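PDB 3CNI: putative ABC type-2 transporter from Thermotoga maritima MSB8, which is probably part of an ABC-2 family membrane transporter, of which the crystallised piece is a calcium-binding domain. Local coordinates for residues N33-V38 with S99-S104; V93-I98 with H143-I148. All blocks are in the same frame, centred on the assembly; numbering follows the deposited sequence.

Interaction 1: residues N33-V38 with S99-S104; sequences NMVDIV and SSLIES. With CA (calcium ion), chain B.
The flat groups that M34 and L101 offer each other are backbone carbonyls, for no ring takes part. L101 CD1 comes obliquely, from one face, onto the oxygen of M34, 3.7 Å from M34 O, while the terminal methyl of M34 (CE) approaches L101 O at 3.5 Å, tilted out of the carbonyl plane. M34, modelled as selenomethionine, follows helix 22-32 and leads into strand 36-41. Its chain runs out straight at chi2 and then bends at chi3 (-66°), which lays SE and CE against helix 89-107. SE reaches the hydroxyl of S104 at 3.5 Å (OG), an oxygen that also has a weak hydrogen bond with Q108. In the conformer described, L101 CD2 lies 4.0 Å from SE of M34, whereas CD1 meets CG1 of V35 at 3.7 Å; L101 has a second conformer, so its methyl contacts are less certain. A short branched apolar side chain suits V35's place, since it also packs on V13 of strand 12-17. Two residues before L101, OG of S99 binds a calcium ion at 2.6 Å. Methyls, selenium and oxygens meet here without hydrogen bonding to one another, so van der Waals packing probably holds the contact.

Interaction 2: residues V93-I98 with H143-I148; sequences VSTGTI and HSPEAI. With CA (calcium ion), chain B.
At the calcium site between helices 89-107 and 145-152, the side chain of T95 lies beside the carboxylate of E146. E146 binds the metal through one oxygen: OE2 is 2.5 Å from the calcium ion, while OE1 lies too far away to coordinate and instead accepts a hydrogen bond from water 2, also at 2.5 Å. Since that water is itself a metal ligand, the carboxylate is held at both oxygens. A bend at chi2 (89°) turns the chain of E146 toward the ion, where four waters and OG of S99 complete six ligands. The second helix starts here with an N-cap: OG of S144 accepts from the backbone N of A147 at 3.1 Å. P145 fills the first turn, where a residue without an N-H costs no helical bond, and its ring packs on W82 and L84 of strand 76-84. Its CG comes within 4.2 Å of OG1 of T95, a loose touch; that hydroxyl is hydrogen-bonded to E91 O one turn back. Threonine's other branch, anti to its own N, sets CG2 3.9 Å from OE1 of E146. F124 of the second subunit packs on T95, and D125 of that subunit on E146.

Interactions 1 and 2 share helix 89-107, whose consecutive segments 99-104 and 93-98 serve one contact each; their centres lie 14 Å apart. Along the chain the contacts alternate: 33-38 comes first, then 93-98, 99-104 and finally 143-148. The helix connects the neighbouring parallel strands 76-84 and 127-135 of the mixed sheet. Interaction 1 ties it to the approach to strand 36-41, outermost in this chain, and interaction 2 to helix 145-152, which follows strand 138-140, outermost on the other side in this chain. The calcium ion joins the two, with S99 from one and E146 from the other. Both also meet the second subunit, where S100 hydrogen-bonds S100 of that chain, so this helix serves fold, metal site and dimer.

Interaction 1: residues N33-V38 with S99-S104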
loop_
_atom_site.group_PDB
_atom_site.type_symbol
_atom_site.label_atom_id
_atom_site.label_comp_id
_atom_site.label_asym_id
_atom_site.label_seq_id
_atom_site.Cartn_x
_atom_site.Cartn_y
_atom_site.Cartn_z
ATOM N N ASN A 33 11.035 -7.165 11.583
ATOM C CA ASN A 33 10.957 -8.608 11.302
ATOM C C ASN A 33 10.747 -8.759 9.837
ATOM O O ASN A 33 10.820 -9.847 9.319
ATOM C CB ASN A 33 9.802 -9.315 12.028
ATOM C CG ASN A 33 10.116 -9.600 13.525
ATOM O OD1 ASN A 33 9.234 -9.474 14.374
ATOM N ND2 ASN A 33 11.364 -9.975 13.841
HETATM N N MSE A 34 10.475 -7.648 9.166
HETATM C CA MSE A 34 10.171 -7.707 7.746
HETATM C C MSE A 34 11.200 -7.037 6.851
HETATM O O MSE A 34 11.027 -7.011 5.648
HETATM C CB MSE A 34 8.850 -7.027 7.465
HETATM C CG MSE A 34 7.599 -7.676 8.052
HETATM SE SE MSE A 34 5.996 -6.582 7.557
HETATM C CE MSE A 34 6.170 -4.845 8.485
ATOM N N VAL A 35 12.225 -6.461 7.458
ATOM C CA VAL A 35 13.269 -5.740 6.748
ATOM C C VAL A 35 14.640 -6.227 7.174
ATOM O O VAL A 35 14.744 -7.078 8.011
ATOM C CB VAL A 35 13.188 -4.214 6.974
ATOM C CG1 VAL A 35 11.858 -3.683 6.518
ATOM C CG2 VAL A 35 13.483 -3.800 8.475
ATOM N N ASP A 36 15.683 -5.661 6.576
ATOM C CA ASP A 36 17.046 -5.872 7.051
ATOM C C ASP A 36 17.549 -4.662 7.832
ATOM O O ASP A 36 18.107 -3.728 7.256
ATOM C CB ASP A 36 17.983 -6.169 5.879
ATOM C CG ASP A 36 19.414 -6.398 6.321
ATOM O OD1 ASP A 36 19.677 -6.344 7.541
ATOM O OD2 ASP A 36 20.277 -6.634 5.449
ATOM N N ILE A 37 17.350 -4.687 9.146
ATOM C CA ILE A 37 17.670 -3.543 9.991
ATOM C C ILE A 37 19.102 -3.071 9.760
ATOM O O ILE A 37 20.054 -3.818 9.979
ATOM C CB ILE A 37 17.482 -3.872 11.483
ATOM C CG1 ILE A 37 16.051 -4.343 11.749
ATOM C CG2 ILE A 37 17.818 -2.663 12.342
ATOM C CD1 ILE A 37 15.781 -4.690 13.197
ATOM N N VAL A 38 19.243 -1.800 9.480
ATOM C CA VAL A 38 20.521 -1.211 9.262
ATOM C C VAL A 38 20.886 -0.268 10.395
ATOM O O VAL A 38 22.028 -0.140 10.745
ATOM C CB VAL A 38 20.504 -0.476 7.929
ATOM C CG1 VAL A 38 21.345 0.712 7.963
ATOM C CG2 VAL A 38 20.900 -1.369 6.832
ATOM N N SER A 99 6.332 0.025 0.699
ATOM C CA SER A 99 4.948 0.455 0.805
ATOM C C SER A 99 4.062 -0.696 1.236
ATOM O O SER A 99 3.156 -0.567 2.006
ATOM C CB SER A 99 4.411 0.925 -0.532
ATOM O OG SER A 99 5.077 2.063 -0.895
ATOM N N SER A 100 4.301 -1.800 0.596
ATOM C CA SER A 100 3.678 -3.073 0.910
ATOM C C SER A 100 3.890 -3.443 2.370
ATOM O O SER A 100 3.006 -3.956 3.061
ATOM C CB SER A 100 4.301 -4.107 0.006
ATOM O OG SER A 100 3.703 -5.318 0.205
ATOM N N LEU A 101 5.076 -3.139 2.867
ATOM C CA LEU A 101 5.403 -3.446 4.280
ATOM C C LEU A 101 4.645 -2.539 5.252
ATOM O O LEU A 101 4.246 -2.971 6.305
ATOM C CB LEU A 101 6.930 -3.384 4.544
ATOM C CG LEU A 101 7.778 -4.341 3.689
ATOM C CD1 LEU A 101 9.262 -4.156 3.986
ATOM C CD2 LEU A 101 7.356 -5.785 3.872
ATOM N N ILE A 102 4.436 -1.282 4.894
ATOM C CA ILE A 102 3.682 -0.367 5.727
ATOM C C ILE A 102 2.205 -0.853 5.828
ATOM O O ILE A 102 1.539 -0.739 6.874
ATOM C CB ILE A 102 3.746 1.094 5.168
ATOM C CG1 ILE A 102 5.179 1.649 5.242
ATOM C CG2 ILE A 102 2.787 1.984 5.901
ATOM C CD1 ILE A 102 5.951 1.076 6.369
ATOM N N GLU A 103 1.688 -1.383 4.725
ATOM C CA GLU A 103 0.283 -1.908 4.720
ATOM C C GLU A 103 0.245 -3.026 5.691
ATOM O O GLU A 103 -0.653 -3.164 6.525
ATOM C CB GLU A 103 -0.149 -2.398 3.341
ATOM C CG GLU A 103 -0.356 -1.305 2.354
ATOM C CD GLU A 103 -1.486 -0.370 2.741
ATOM O OE1 GLU A 103 -2.293 -0.716 3.639
ATOM O OE2 GLU A 103 -1.566 0.721 2.158
ATOM N N SER A 104 1.270 -3.829 5.634
ATOM C CA SER A 104 1.250 -5.059 6.467
ATOM C C SER A 104 1.341 -4.731 7.966
ATOM O O SER A 104 0.802 -5.408 8.829
ATOM C CB SER A 104 2.382 -5.990 5.976
ATOM O OG SER A 104 2.599 -6.960 6.948
HETATM CA CA CA B . 4.014 4.039 -2.121
HETATM O O HOH W 1 3.092 3.902 0.045
HETATM O O HOH W 2 5.882 5.644 -1.628
HETATM O O HOH W 3 1.850 3.460 -2.922
HETATM O O HOH W 4 4.303 2.218 -3.546
#

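Interaction 2: residues V93-I98 with H143-I148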
loop_
_atom_site.group_PDB
_atom_site.type_symbol
_atom_site.label_atom_id
_atom_site.label_comp_id
_atom_site.label_asym_id
_atom_site.label_seq_id
_atom_site.Cartn_x
_atom_site.Cartn_y
_atom_site.Cartn_z
ATOM N N VAL A 93 11.505 -0.989 -7.038
ATOM C CA VAL A 93 11.277 -2.222 -6.273
ATOM C C VAL A 93 11.280 -1.964 -4.780
ATOM O O VAL A 93 10.423 -2.485 -4.044
ATOM C CB VAL A 93 12.280 -3.310 -6.646
ATOM C CG1 VAL A 93 12.310 -4.449 -5.595
ATOM C CG2 VAL A 93 11.940 -3.824 -8.073
ATOM N N SER A 94 12.210 -1.125 -4.330
ATOM C CA SER A 94 12.213 -0.677 -2.904
ATOM C C SER A 94 10.993 0.097 -2.521
ATOM O O SER A 94 10.429 -0.077 -1.431
ATOM C CB SER A 94 13.410 0.225 -2.571
ATOM O OG SER A 94 14.638 -0.485 -2.634
ATOM N N THR A 95 10.621 1.029 -3.375
ATOM C CA THR A 95 9.429 1.833 -3.116
ATOM C C THR A 95 8.177 1.009 -2.934
ATOM O O THR A 95 7.488 1.126 -1.942
ATOM C CB THR A 95 9.188 2.831 -4.238
ATOM O OG1 THR A 95 10.296 3.729 -4.277
ATOM C CG2 THR A 95 8.024 3.689 -3.922
ATOM N N GLY A 96 7.887 0.174 -3.915
ATOM C CA GLY A 96 6.753 -0.741 -3.863
ATOM C C GLY A 96 6.825 -1.725 -2.717
ATOM O O GLY A 96 5.839 -2.009 -2.062
ATOM N N THR A 97 7.997 -2.276 -2.483
ATOM C CA THR A 97 8.175 -3.276 -1.393
ATOM C C THR A 97 7.972 -2.699 -0.026
ATOM O O THR A 97 7.317 -3.293 0.772
ATOM C CB THR A 97 9.568 -3.976 -1.436
ATOM O OG1 THR A 97 9.738 -4.535 -2.717
ATOM C CG2 THR A 97 9.632 -5.105 -0.507
ATOM N N ILE A 98 8.539 -1.541 0.241
ATOM C CA ILE A 98 8.409 -0.875 1.568
ATOM C C ILE A 98 6.964 -0.394 1.775
ATOM O O ILE A 98 6.394 -0.471 2.873
ATOM C CB ILE A 98 9.514 0.229 1.757
ATOM C CG1 ILE A 98 10.852 -0.493 1.965
ATOM C CG2 ILE A 98 9.253 1.182 2.871
ATOM C CD1 ILE A 98 12.074 0.317 1.544
ATOM N N HIS A 143 7.118 15.000 0.083
ATOM C CA HIS A 143 6.810 14.335 -1.136
ATOM C C HIS A 143 7.319 12.962 -1.117
ATOM O O HIS A 143 8.431 12.697 -0.675
ATOM C CB HIS A 143 7.428 15.069 -2.331
ATOM C CG HIS A 143 6.853 16.425 -2.572
ATOM N ND1 HIS A 143 7.014 17.467 -1.690
ATOM C CD2 HIS A 143 6.161 16.920 -3.620
ATOM C CE1 HIS A 143 6.398 18.538 -2.159
ATOM N NE2 HIS A 143 5.910 18.241 -3.349
ATOM N N SER A 144 6.486 12.096 -1.661
ATOM C CA SER A 144 6.815 10.705 -1.997
ATOM C C SER A 144 7.633 10.582 -3.283
ATOM O O SER A 144 7.671 11.536 -4.125
ATOM C CB SER A 144 5.494 9.912 -2.189
ATOM O OG SER A 144 4.861 10.201 -3.429
ATOM N N PRO A 145 8.286 9.418 -3.478
ATOM C CA PRO A 145 9.030 9.227 -4.714
ATOM C C PRO A 145 8.169 9.220 -5.945
ATOM O O PRO A 145 8.584 9.683 -6.988
ATOM C CB PRO A 145 9.699 7.861 -4.522
ATOM C CG PRO A 145 9.783 7.659 -3.033
ATOM C CD PRO A 145 8.545 8.335 -2.498
ATOM N N GLU A 146 6.962 8.679 -5.809
ATOM C CA GLU A 146 5.984 8.700 -6.911
ATOM C C GLU A 146 5.759 10.133 -7.356
ATOM O O GLU A 146 5.748 10.465 -8.558
ATOM C CB GLU A 146 4.652 8.164 -6.473
ATOM C CG GLU A 146 4.587 6.644 -6.114
ATOM C CD GLU A 146 4.899 6.227 -4.631
ATOM O OE1 GLU A 146 5.687 6.847 -3.839
ATOM O OE2 GLU A 146 4.374 5.170 -4.301
ATOM N N ALA A 147 5.497 10.980 -6.367
ATOM C CA ALA A 147 5.185 12.421 -6.620
ATOM C C ALA A 147 6.362 13.071 -7.290
ATOM O O ALA A 147 6.222 13.770 -8.256
ATOM C CB ALA A 147 4.848 13.176 -5.320
ATOM N N ILE A 148 7.543 12.832 -6.763
ATOM C CA ILE A 148 8.729 13.474 -7.326
ATOM C C ILE A 148 8.964 12.975 -8.741
ATOM O O ILE A 148 9.307 13.715 -9.633
ATOM C CB ILE A 148 9.993 13.294 -6.485
ATOM C CG1 ILE A 148 9.795 14.046 -5.187
ATOM C CG2 ILE A 148 11.179 13.931 -7.224
ATOM C CD1 ILE A 148 9.575 15.544 -5.417
HETATM CA CA CA B . 4.014 4.039 -2.121
HETATM O O HOH W 2 5.882 5.644 -1.628
HETATM O O HOH W 1 3.092 3.902 0.045
HETATM O O HOH W 3 1.850 3.460 -2.922
HETATM O O HOH W 4 4.303 2.218 -3.546
#